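Local structure of microtubule-associated serine/threonine-protein kinase 4 (Homo sapiens, 2W7R) at residues P4-S9 and G81-I86. The protein is a protein-serine/threonine kinase whose PDZ domain, the part described here, probably binds short peptide segments of partner proteins. Numbering follows the deposited sequence.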
# COMPACT_ATOMS: atom_id res chain seq x y z
N PRO A 4 3.64 -2.28 19.46
CA PRO A 4 2.49 -2.55 18.58
C PRO A 4 1.38 -1.52 18.78
O PRO A 4 1.41 -0.76 19.75
CB PRO A 4 1.99 -3.92 19.07
CG PRO A 4 2.99 -4.39 20.10
CD PRO A 4 3.64 -3.17 20.63
N ILE A 5 0.42 -1.49 17.87
CA ILE A 5 -0.76 -0.64 18.02
C ILE A 5 -1.74 -1.36 18.93
O ILE A 5 -2.17 -2.48 18.63
CB ILE A 5 -1.45 -0.38 16.68
CG1 ILE A 5 -0.46 0.15 15.64
CG2 ILE A 5 -2.62 0.59 16.86
CD1 ILE A 5 -0.02 1.57 15.88
N VAL A 6 -2.11 -0.74 20.04
CA VAL A 6 -3.07 -1.35 20.95
C VAL A 6 -4.44 -0.73 20.75
O VAL A 6 -4.61 0.48 20.85
CB VAL A 6 -2.63 -1.20 22.41
CG1 VAL A 6 -3.65 -1.86 23.33
CG2 VAL A 6 -1.25 -1.83 22.60
N ILE A 7 -5.42 -1.57 20.44
CA ILE A 7 -6.76 -1.08 20.19
C ILE A 7 -7.71 -1.58 21.27
O ILE A 7 -7.85 -2.78 21.48
CB ILE A 7 -7.28 -1.52 18.80
CG1 ILE A 7 -6.29 -1.13 17.71
CG2 ILE A 7 -8.65 -0.91 18.53
CD1 ILE A 7 -6.65 -1.67 16.32
N HIS A 8 -8.34 -0.64 21.98
CA HIS A 8 -9.32 -0.98 23.00
C HIS A 8 -10.72 -0.81 22.43
O HIS A 8 -11.09 0.27 21.97
CB HIS A 8 -9.17 -0.07 24.22
CG HIS A 8 -7.82 -0.09 24.84
ND1 HIS A 8 -7.51 -0.90 25.92
CD2 HIS A 8 -6.69 0.61 24.56
CE1 HIS A 8 -6.25 -0.69 26.27
NE2 HIS A 8 -5.73 0.21 25.46
N SER A 9 -11.49 -1.89 22.46
CA SER A 9 -12.87 -1.87 21.99
C SER A 9 -13.83 -2.01 23.17
O SER A 9 -13.52 -2.69 24.15
CB SER A 9 -13.11 -3.00 21.00
OG SER A 9 -14.50 -3.22 20.79
N GLY A 81 -11.45 -10.54 21.05
CA GLY A 81 -12.43 -10.05 22.00
C GLY A 81 -12.50 -8.54 22.16
O GLY A 81 -13.06 -7.84 21.30
N ASN A 82 -11.94 -8.03 23.25
CA ASN A 82 -12.07 -6.61 23.61
C ASN A 82 -10.84 -5.74 23.35
O ASN A 82 -10.95 -4.62 22.85
CB ASN A 82 -12.52 -6.46 25.06
CG ASN A 82 -14.03 -6.54 25.22
OD1 ASN A 82 -14.76 -6.60 24.23
ND2 ASN A 82 -14.50 -6.54 26.46
N LYS A 83 -9.67 -6.24 23.72
CA LYS A 83 -8.42 -5.53 23.44
C LYS A 83 -7.58 -6.37 22.48
O LYS A 83 -7.51 -7.59 22.62
CB LYS A 83 -7.65 -5.27 24.73
CG LYS A 83 -6.40 -4.43 24.53
CD LYS A 83 -5.71 -4.14 25.86
CE LYS A 83 -5.18 -5.41 26.50
NZ LYS A 83 -4.48 -5.13 27.79
N VAL A 84 -6.97 -5.72 21.49
CA VAL A 84 -6.09 -6.41 20.55
C VAL A 84 -4.84 -5.60 20.26
O VAL A 84 -4.86 -4.37 20.25
CB VAL A 84 -6.81 -6.73 19.22
CG1 VAL A 84 -7.01 -5.46 18.40
CG2 VAL A 84 -6.02 -7.77 18.42
N SER A 85 -3.73 -6.29 20.04
CA SER A 85 -2.48 -5.63 19.71
C SER A 85 -2.13 -5.96 18.27
O SER A 85 -2.15 -7.12 17.89
CB SER A 85 -1.38 -6.14 20.65
OG SER A 85 -0.17 -5.42 20.46
N ILE A 86 -1.85 -4.95 17.46
CA ILE A 86 -1.49 -5.19 16.06
C ILE A 86 -0.12 -4.62 15.76
O ILE A 86 0.11 -3.42 15.92
CB ILE A 86 -2.54 -4.61 15.10
CG1 ILE A 86 -3.92 -5.20 15.39
CG2 ILE A 86 -2.16 -4.87 13.64
CD1 ILE A 86 -4.98 -4.80 14.41
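The His8 imidazole, the one aromatic ring in this pairing, meets the Lys83 chain obliquely: its CE1 lies 3.5 Å from Lys83 CD. The two side chains run side by side in the same direction on the exposed face of an antiparallel pair, where the first strand of the PDZ domain, 5-8, forms an edge of its sheet beside strand 83-89. Lys83 CG stands anti to the backbone N (chi1 -175°), where it also meets Val6 CG1 at 4.0 Å; the chain bends farther out, at chi3 (65°). Farther along this face, Ser85 OG sits against the Pro4 ring, 3.0 Å from Pro4 CB. The other face is apolar. Ile7 CB packs on Val84 CG1, and Ile7 CD1 crosses to Ile86 CD1 at 4.0 Å; Phe16 touches both isoleucines, while helix 45-49 covers Ile5 and Ile7. Paired backbone bonds join Ile5 to Ile86 and Ile7 to Val84; Ser85 N, pointing away from strand 5-8, is hydrogen-bonded to Asn61 OD1. The Ile7 N to Val84 O bond is nearly straight, 179° at the hydrogen. Just after strand 5-8 and just before strand 83-89, Ser9 N bonds to Asn82 O at 2.8 Å. Ser9 CB lies 3.3 Å from Asn82 O.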